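Local coordinates for hypothetical protein PurS (Thermus thermophilus, PDB 2DGB) that belongs to the PurS family of small alpha-beta proteins and pairs with a second copy through an antiparallel sheet that spans both subunits, at residues Tyr4-Ile10 with Lys42-Phe48; Asp18-Val24 with Glu37-Gly41. The contacts are given in a common frame with arbitrary orientation. Residue numbers count along the deposited sequence, not the author numbering.

Contact 1 of 2, residues Tyr4-Ile10 with Lys42-Phe48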
ATOM      1  N   TYR A   4     -10.673  -5.721 -14.243  1.00 15.35           N
ATOM      2  CA  TYR A   4      -9.360  -5.919 -13.625  1.00 18.11           C
ATOM      3  C   TYR A   4      -9.250  -5.232 -12.265  1.00 17.37           C
ATOM      4  O   TYR A   4      -9.995  -4.306 -11.958  1.00 18.15           O
ATOM      5  CB  TYR A   4      -8.263  -5.344 -14.531  1.00 14.72           C
ATOM      6  CG  TYR A   4      -8.268  -5.892 -15.941  1.00 17.47           C
ATOM      7  CD1 TYR A   4      -7.461  -6.969 -16.294  1.00 17.56           C
ATOM      8  CD2 TYR A   4      -9.115  -5.357 -16.912  1.00 17.24           C
ATOM      9  CE1 TYR A   4      -7.498  -7.508 -17.582  1.00 17.44           C
ATOM     10  CE2 TYR A   4      -9.164  -5.887 -18.196  1.00 16.93           C
ATOM     11  CZ  TYR A   4      -8.355  -6.963 -18.523  1.00 18.13           C
ATOM     12  OH  TYR A   4      -8.426  -7.508 -19.786  1.00 16.44           O
ATOM     13  N   GLN A   5      -8.312  -5.690 -11.450  1.00 17.29           N
ATOM     14  CA  GLN A   5      -8.087  -5.063 -10.164  1.00 18.43           C
ATOM     15  C   GLN A   5      -6.604  -4.754 -10.090  1.00 18.22           C
ATOM     16  O   GLN A   5      -5.762  -5.638 -10.241  1.00 17.07           O
ATOM     17  CB  GLN A   5      -8.480  -5.966  -8.994  1.00 20.29           C
ATOM     18  CG  GLN A   5      -8.313  -5.256  -7.647  1.00 20.27           C
ATOM     19  CD  GLN A   5      -8.502  -6.176  -6.460  1.00 23.85           C
ATOM     20  OE1 GLN A   5      -9.505  -6.876  -6.356  1.00 25.36           O
ATOM     21  NE2 GLN A   5      -7.535  -6.172  -5.549  1.00 25.36           N
ATOM     22  N   ALA A   6      -6.293  -3.484  -9.879  1.00 18.42           N
ATOM     23  CA  ALA A   6      -4.914  -3.043  -9.792  1.00 17.96           C
ATOM     24  C   ALA A   6      -4.593  -2.661  -8.358  1.00 17.07           C
ATOM     25  O   ALA A   6      -5.408  -2.033  -7.678  1.00 16.96           O
ATOM     26  CB  ALA A   6      -4.694  -1.847 -10.713  1.00 16.97           C
ATOM     27  N   THR A   7      -3.419  -3.074  -7.896  1.00 14.71           N
ATOM     28  CA  THR A   7      -2.961  -2.736  -6.555  1.00 16.07           C
ATOM     29  C   THR A   7      -1.889  -1.666  -6.750  1.00 16.97           C
ATOM     30  O   THR A   7      -0.753  -1.965  -7.131  1.00 17.96           O
ATOM     31  CB  THR A   7      -2.342  -3.945  -5.835  1.00 13.10           C
ATOM     32  OG1 THR A   7      -3.322  -4.982  -5.712  1.00 15.63           O
ATOM     33  CG2 THR A   7      -1.878  -3.542  -4.432  1.00 14.20           C
ATOM     34  N   LEU A   8      -2.270  -0.417  -6.508  1.00 16.45           N
ATOM     35  CA  LEU A   8      -1.368   0.716  -6.670  1.00 16.06           C
ATOM     36  C   LEU A   8      -0.861   1.275  -5.355  1.00 16.30           C
ATOM     37  O   LEU A   8      -1.643   1.617  -4.467  1.00 16.65           O
ATOM     38  CB  LEU A   8      -2.062   1.846  -7.433  1.00 17.27           C
ATOM     39  CG  LEU A   8      -2.133   1.798  -8.959  1.00 19.33           C
ATOM     40  CD1 LEU A   8      -3.287   2.662  -9.437  1.00 19.69           C
ATOM     41  CD2 LEU A   8      -0.818   2.278  -9.557  1.00 18.38           C
ATOM     42  N   LEU A   9       0.456   1.379  -5.241  1.00 15.72           N
ATOM     43  CA  LEU A   9       1.061   1.940  -4.046  1.00 16.37           C
ATOM     44  C   LEU A   9       1.453   3.377  -4.388  1.00 17.51           C
ATOM     45  O   LEU A   9       2.024   3.632  -5.447  1.00 16.87           O
ATOM     46  CB  LEU A   9       2.309   1.150  -3.656  1.00 16.23           C
ATOM     47  CG  LEU A   9       2.133  -0.342  -3.377  1.00 17.36           C
ATOM     48  CD1 LEU A   9       3.471  -0.926  -2.956  1.00 15.92           C
ATOM     49  CD2 LEU A   9       1.089  -0.552  -2.282  1.00 15.65           C
ATOM     50  N   ILE A  10       1.118   4.315  -3.507  1.00 15.02           N
ATOM     51  CA  ILE A  10       1.476   5.712  -3.718  1.00 14.93           C
ATOM     52  C   ILE A  10       2.242   6.124  -2.471  1.00 15.04           C
ATOM     53  O   ILE A  10       1.679   6.244  -1.380  1.00 12.26           O
ATOM     54  CB  ILE A  10       0.218   6.594  -3.929  1.00 15.76           C
ATOM     55  CG1 ILE A  10      -0.501   6.155  -5.218  1.00 15.76           C
ATOM     56  CG2 ILE A  10       0.616   8.053  -4.030  1.00 15.11           C
ATOM     57  CD1 ILE A  10      -1.793   6.912  -5.517  1.00 16.66           C
ATOM     58  N   LYS A  42      -0.044   5.019   0.921  1.00 15.64           N
ATOM     59  CA  LYS A  42      -1.409   4.569   0.746  1.00 17.46           C
ATOM     60  C   LYS A  42      -1.451   3.489  -0.326  1.00 14.98           C
ATOM     61  O   LYS A  42      -0.653   3.499  -1.263  1.00 13.37           O
ATOM     62  CB  LYS A  42      -2.299   5.749   0.332  1.00 20.53           C
ATOM     63  CG  LYS A  42      -2.107   6.181  -1.106  1.00 26.48           C
ATOM     64  CD  LYS A  42      -2.774   7.526  -1.404  1.00 33.06           C
ATOM     65  CE  LYS A  42      -1.979   8.696  -0.825  1.00 35.06           C
ATOM     66  NZ  LYS A  42      -2.428  10.011  -1.373  1.00 38.14           N
ATOM     67  N   VAL A  43      -2.355   2.536  -0.160  1.00 14.02           N
ATOM     68  CA  VAL A  43      -2.523   1.490  -1.159  1.00 13.30           C
ATOM     69  C   VAL A  43      -3.944   1.633  -1.685  1.00 13.55           C
ATOM     70  O   VAL A  43      -4.891   1.826  -0.908  1.00 14.07           O
ATOM     71  CB  VAL A  43      -2.315   0.054  -0.577  1.00 13.55           C
ATOM     72  CG1 VAL A  43      -3.284  -0.217   0.570  1.00 10.21           C
ATOM     73  CG2 VAL A  43      -2.514  -0.990  -1.690  1.00 14.53           C
ATOM     74  N   LEU A  44      -4.079   1.574  -3.005  1.00 12.07           N
ATOM     75  CA  LEU A  44      -5.370   1.683  -3.674  1.00 14.11           C
ATOM     76  C   LEU A  44      -5.658   0.424  -4.486  1.00 14.10           C
ATOM     77  O   LEU A  44      -4.905   0.087  -5.407  1.00 14.05           O
ATOM     78  CB  LEU A  44      -5.391   2.893  -4.621  1.00 15.16           C
ATOM     79  CG  LEU A  44      -5.566   4.306  -4.049  1.00 17.50           C
ATOM     80  CD1 LEU A  44      -4.556   4.560  -2.956  1.00 20.47           C
ATOM     81  CD2 LEU A  44      -5.408   5.328  -5.167  1.00 17.56           C
ATOM     82  N   GLU A  45      -6.728  -0.276  -4.121  1.00 13.38           N
ATOM     83  CA  GLU A  45      -7.155  -1.476  -4.839  1.00 14.28           C
ATOM     84  C   GLU A  45      -8.232  -0.944  -5.771  1.00 13.75           C
ATOM     85  O   GLU A  45      -9.322  -0.578  -5.325  1.00 12.41           O
ATOM     86  CB  GLU A  45      -7.770  -2.508  -3.891  1.00 12.46           C
ATOM     87  CG  GLU A  45      -6.839  -3.024  -2.795  1.00 15.60           C
ATOM     88  CD  GLU A  45      -5.638  -3.800  -3.331  1.00 17.28           C
ATOM     89  OE1 GLU A  45      -5.604  -4.089  -4.546  1.00 16.84           O
ATOM     90  OE2 GLU A  45      -4.734  -4.128  -2.530  1.00 16.04           O
ATOM     91  N   ILE A  46      -7.922  -0.893  -7.059  1.00 12.36           N
ATOM     92  CA  ILE A  46      -8.850  -0.354  -8.035  1.00 12.72           C
ATOM     93  C   ILE A  46      -9.415  -1.392  -9.001  1.00 14.14           C
ATOM     94  O   ILE A  46      -8.669  -2.049  -9.735  1.00 14.70           O
ATOM     95  CB  ILE A  46      -8.169   0.759  -8.862  1.00 12.52           C
ATOM     96  CG1 ILE A  46      -7.488   1.762  -7.925  1.00 10.70           C
ATOM     97  CG2 ILE A  46      -9.194   1.447  -9.756  1.00 11.51           C
ATOM     98  CD1 ILE A  46      -6.840   2.932  -8.643  1.00 15.24           C
ATOM     99  N   VAL A  47     -10.736  -1.534  -8.985  1.00 13.88           N
ATOM    100  CA  VAL A  47     -11.434  -2.445  -9.890  1.00 13.39           C
ATOM    101  C   VAL A  47     -11.927  -1.541 -11.015  1.00 14.08           C
ATOM    102  O   VAL A  47     -12.637  -0.552 -10.773  1.00 11.38           O
ATOM    103  CB  VAL A  47     -12.636  -3.130  -9.195  1.00 13.80           C
ATOM    104  CG1 VAL A  47     -13.403  -3.992 -10.194  1.00 11.63           C
ATOM    105  CG2 VAL A  47     -12.135  -3.983  -8.026  1.00 13.02           C
ATOM    106  N   PHE A  48     -11.539  -1.873 -12.244  1.00 12.79           N
ATOM    107  CA  PHE A  48     -11.898  -1.064 -13.396  1.00 13.54           C
ATOM    108  C   PHE A  48     -11.909  -1.904 -14.675  1.00 15.20           C
ATOM    109  O   PHE A  48     -11.322  -2.983 -14.715  1.00 15.07           O
ATOM    110  CB  PHE A  48     -10.878   0.060 -13.543  1.00 13.14           C
ATOM    111  CG  PHE A  48      -9.500  -0.427 -13.899  1.00 13.83           C
ATOM    112  CD1 PHE A  48      -9.029  -0.324 -15.205  1.00 11.96           C
ATOM    113  CD2 PHE A  48      -8.685  -1.019 -12.937  1.00 13.35           C
ATOM    114  CE1 PHE A  48      -7.764  -0.804 -15.550  1.00 14.93           C
ATOM    115  CE2 PHE A  48      -7.416  -1.506 -13.272  1.00 14.30           C
ATOM    116  CZ  PHE A  48      -6.957  -1.396 -14.583  1.00 14.06           C
TER

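Contact 2 of 2, residues Asp18-Val24 with Glu37-Gly41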
ATOM      1  N   ASP A  18       8.444  12.371   6.378  1.00 20.43           N
ATOM      2  CA  ASP A  18       7.290  11.519   6.667  1.00 18.71           C
ATOM      3  C   ASP A  18       7.044  11.474   8.178  1.00 18.44           C
ATOM      4  O   ASP A  18       7.462  10.530   8.855  1.00 18.39           O
ATOM      5  CB  ASP A  18       7.544  10.098   6.148  1.00 17.70           C
ATOM      6  CG  ASP A  18       6.337   9.183   6.316  1.00 18.49           C
ATOM      7  OD1 ASP A  18       5.407   9.536   7.071  1.00 17.03           O
ATOM      8  OD2 ASP A  18       6.328   8.096   5.701  1.00 19.59           O
ATOM      9  N   PRO A  19       6.345  12.484   8.723  1.00 17.34           N
ATOM     10  CA  PRO A  19       6.064  12.533  10.161  1.00 17.85           C
ATOM     11  C   PRO A  19       5.331  11.318  10.728  1.00 18.16           C
ATOM     12  O   PRO A  19       5.667  10.838  11.808  1.00 18.13           O
ATOM     13  CB  PRO A  19       5.261  13.831  10.318  1.00 18.36           C
ATOM     14  CG  PRO A  19       4.604  13.993   8.983  1.00 19.19           C
ATOM     15  CD  PRO A  19       5.703  13.612   8.025  1.00 17.06           C
ATOM     16  N   GLN A  20       4.333  10.823  10.011  1.00 18.33           N
ATOM     17  CA  GLN A  20       3.595   9.665  10.489  1.00 19.66           C
ATOM     18  C   GLN A  20       4.553   8.478  10.618  1.00 18.59           C
ATOM     19  O   GLN A  20       4.549   7.774  11.628  1.00 18.20           O
ATOM     20  CB  GLN A  20       2.444   9.336   9.528  1.00 21.39           C
ATOM     21  CG  GLN A  20       1.559   8.183   9.979  1.00 25.64           C
ATOM     22  CD  GLN A  20       1.040   8.355  11.401  1.00 27.28           C
ATOM     23  OE1 GLN A  20       0.620   9.442  11.798  1.00 26.00           O
ATOM     24  NE2 GLN A  20       1.054   7.271  12.169  1.00 28.16           N
ATOM     25  N   GLY A  21       5.384   8.274   9.599  1.00 18.89           N
ATOM     26  CA  GLY A  21       6.339   7.178   9.636  1.00 19.96           C
ATOM     27  C   GLY A  21       7.283   7.325  10.821  1.00 20.59           C
ATOM     28  O   GLY A  21       7.641   6.346  11.478  1.00 20.82           O
ATOM     29  N   ARG A  22       7.687   8.557  11.103  1.00 19.65           N
ATOM     30  CA  ARG A  22       8.585   8.807  12.219  1.00 19.20           C
ATOM     31  C   ARG A  22       7.885   8.496  13.535  1.00 18.49           C
ATOM     32  O   ARG A  22       8.492   7.935  14.448  1.00 19.03           O
ATOM     33  CB  ARG A  22       9.076  10.255  12.178  1.00 21.49           C
ATOM     34  CG  ARG A  22      10.105  10.486  11.076  1.00 23.34           C
ATOM     35  CD  ARG A  22      10.225  11.946  10.679  1.00 26.06           C
ATOM     36  NE  ARG A  22      11.289  12.152   9.696  1.00 27.73           N
ATOM     37  CZ  ARG A  22      12.549  12.450   9.999  1.00 28.94           C
ATOM     38  NH1 ARG A  22      13.443  12.610   9.029  1.00 29.85           N
ATOM     39  NH2 ARG A  22      12.916  12.611  11.266  1.00 25.86           N
ATOM     40  N   ALA A  23       6.604   8.846  13.628  1.00 16.07           N
ATOM     41  CA  ALA A  23       5.833   8.577  14.840  1.00 15.76           C
ATOM     42  C   ALA A  23       5.722   7.064  15.065  1.00 16.60           C
ATOM     43  O   ALA A  23       5.811   6.592  16.201  1.00 13.61           O
ATOM     44  CB  ALA A  23       4.435   9.197  14.730  1.00 14.49           C
ATOM     45  N   VAL A  24       5.538   6.309  13.983  1.00 14.81           N
ATOM     46  CA  VAL A  24       5.417   4.853  14.090  1.00 16.45           C
ATOM     47  C   VAL A  24       6.730   4.211  14.556  1.00 17.90           C
ATOM     48  O   VAL A  24       6.723   3.294  15.380  1.00 16.79           O
ATOM     49  CB  VAL A  24       4.989   4.219  12.738  1.00 16.99           C
ATOM     50  CG1 VAL A  24       4.998   2.704  12.842  1.00 15.79           C
ATOM     51  CG2 VAL A  24       3.582   4.699  12.352  1.00 15.00           C
ATOM     52  N   GLU A  37      13.564   2.094   9.933  1.00 20.61           N
ATOM     53  CA  GLU A  37      12.807   3.147   9.274  1.00 18.82           C
ATOM     54  C   GLU A  37      11.416   2.673   8.879  1.00 18.95           C
ATOM     55  O   GLU A  37      11.225   1.506   8.523  1.00 18.00           O
ATOM     56  CB  GLU A  37      13.543   3.597   8.013  1.00 20.85           C
ATOM     57  CG  GLU A  37      12.785   4.608   7.174  1.00 23.33           C
ATOM     58  CD  GLU A  37      13.422   4.828   5.815  1.00 25.11           C
ATOM     59  OE1 GLU A  37      13.266   3.963   4.928  1.00 27.42           O
ATOM     60  OE2 GLU A  37      14.088   5.863   5.635  1.00 27.85           O
ATOM     61  N   VAL A  38      10.456   3.594   8.937  1.00 17.17           N
ATOM     62  CA  VAL A  38       9.075   3.323   8.564  1.00 16.73           C
ATOM     63  C   VAL A  38       8.614   4.424   7.603  1.00 16.39           C
ATOM     64  O   VAL A  38       8.745   5.603   7.908  1.00 14.51           O
ATOM     65  CB  VAL A  38       8.143   3.340   9.798  1.00 16.54           C
ATOM     66  CG1 VAL A  38       6.708   3.056   9.371  1.00 15.86           C
ATOM     67  CG2 VAL A  38       8.610   2.311  10.824  1.00 18.09           C
ATOM     68  N   ARG A  39       8.107   4.043   6.435  1.00 16.81           N
ATOM     69  CA  ARG A  39       7.595   5.021   5.475  1.00 17.21           C
ATOM     70  C   ARG A  39       6.136   4.640   5.297  1.00 17.35           C
ATOM     71  O   ARG A  39       5.830   3.493   4.961  1.00 16.97           O
ATOM     72  CB  ARG A  39       8.328   4.935   4.132  1.00 17.97           C
ATOM     73  CG  ARG A  39       9.792   5.326   4.186  1.00 25.38           C
ATOM     74  CD  ARG A  39       9.976   6.798   4.549  1.00 29.44           C
ATOM     75  NE  ARG A  39       9.677   7.699   3.434  1.00 30.34           N
ATOM     76  CZ  ARG A  39       9.926   9.007   3.446  1.00 33.01           C
ATOM     77  NH1 ARG A  39      10.475   9.568   4.518  1.00 32.39           N
ATOM     78  NH2 ARG A  39       9.653   9.756   2.381  1.00 29.54           N
ATOM     79  N   VAL A  40       5.239   5.587   5.548  1.00 16.25           N
ATOM     80  CA  VAL A  40       3.809   5.326   5.449  1.00 16.26           C
ATOM     81  C   VAL A  40       3.228   5.892   4.170  1.00 16.27           C
ATOM     82  O   VAL A  40       3.377   7.082   3.872  1.00 15.72           O
ATOM     83  CB  VAL A  40       3.045   5.923   6.660  1.00 17.58           C
ATOM     84  CG1 VAL A  40       1.551   5.680   6.510  1.00 17.59           C
ATOM     85  CG2 VAL A  40       3.547   5.290   7.950  1.00 14.73           C
ATOM     86  N   GLY A  41       2.578   5.020   3.409  1.00 13.95           N
ATOM     87  CA  GLY A  41       1.973   5.433   2.165  1.00 15.82           C
ATOM     88  C   GLY A  41       0.543   4.944   2.104  1.00 16.44           C
ATOM     89  O   GLY A  41      -0.027   4.505   3.106  1.00 15.88           O
TER
HETATM   90  O   HOH W   1       3.007   9.351   5.642  1.00 17.56           O

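Contact 1 of 2, residues Tyr4-Ile10 with Lys42-Phe48
Where two strands pair, side chains on one face can share the burial with the backbone; here I10, Y4 and F48, at the ends of the pairing, have the most area covered by the partner segment. I10 sits opposite K42 in a hydrogen-bonded antiparallel pair: I10 N donates to K42 O at 3.0 Å and K42 N to I10 O at 3.1 Å. Its side chain rests on the aliphatic part of the lysine, with I10 CB 3.7 Å from K42 CG, and reaches diagonally to the next leucine, I10 CD1 lying 4.0 Å from L44 CD2. At the far end Y4 and F48 form an equivalent pair, Y4 N to F48 O and F48 N to Y4 O both at 2.9 Å. The F48 ring leans back over the partner strand, so that Y4 CB lies over one ring face and A6 CB meets the ring edge, 3.8 Å from F48 CE2, while the Y4 ring leads away. Between these ends, A6–I46 and L8–L44 repeat the double hydrogen bonds. The other face is mixed: L9, V43 and V47 share it with Q5, T7 and E45, and E45 OE1 accepts from Q5 NE2 at 3.0 Å and from T7 OG1 at 2.7 Å, linking both strands. Alternating hydrogen-bonded and non-hydrogen-bonded pairs are characteristic of a regular antiparallel sheet; here strand 3-12 is the middle of the chain's three strands, hydrogen-bonded through its backbone also to strand 73-83, helix 53-67 packs on the face bearing Y4, L44 and F48, and the second subunit extends the sheet beyond 42-48.

Contact 2 of 2, residues Asp18-Val24 with Glu37-Gly41
D18 occupies the N-cap of helix 19-30 and shows how one carboxylate can both start a helix and fasten it to a strand. D18 OD1 accepts from G21 N at 2.8 Å, the capping bond, while D18 OD2 accepts from V40 N at 2.7 Å; a water joins the same residues a second time, donating to D18 OD1 and V40 O. D18 CB also lies over one face of the R39 guanidinium, 3.4 Å from R39 NH1, but that group donates through NH2 to I16 O and makes no salt bridge with D18. One residue into the first turn, Q20 CG touches V40 CG2 at 4.1 Å. Then comes G21, where the CA atoms come nearest, G21 CA lying 4.8 Å from V38 CA. G21 CA makes a CH···O contact with V38 O at 3.4 Å, and any CB here would collide with that carbonyl oxygen. The helix axis can thus pass 6.5 Å from the strand axis, at 136° between their directions. This is the helix that connects strands 3-12 and 37-49, antiparallel neighbours in the sheet, packed against the first residues of the strand it leads into; those same residues pair with a strand of the second subunit. One turn on, V24 adds the apolar part of the contact: V24 CG1 lies 3.9 Å from V38 CG1, and V24 CG2 is 4.4 Å from V40 CG2.

How the contacts relate
The two contacts divide one long strand between them: contact 2 uses the beginning of strand 37-49 and contact 1 most of the rest, with G41 and K42 adjoining in sequence. Their centres are nonetheless about 21 Å apart. Along the chain, strand 3-12 is followed by helix 19-30 and then by the shared strand, so contact 2 is nested within the loop that contact 1 closes. A single strand therefore changes partners along its length, from a helix to a sheet neighbour, while pairing with the second subunit in both regions. Helix 19-30 and strand 3-12 are thereby both attached to a strand that itself pairs with the second subunit.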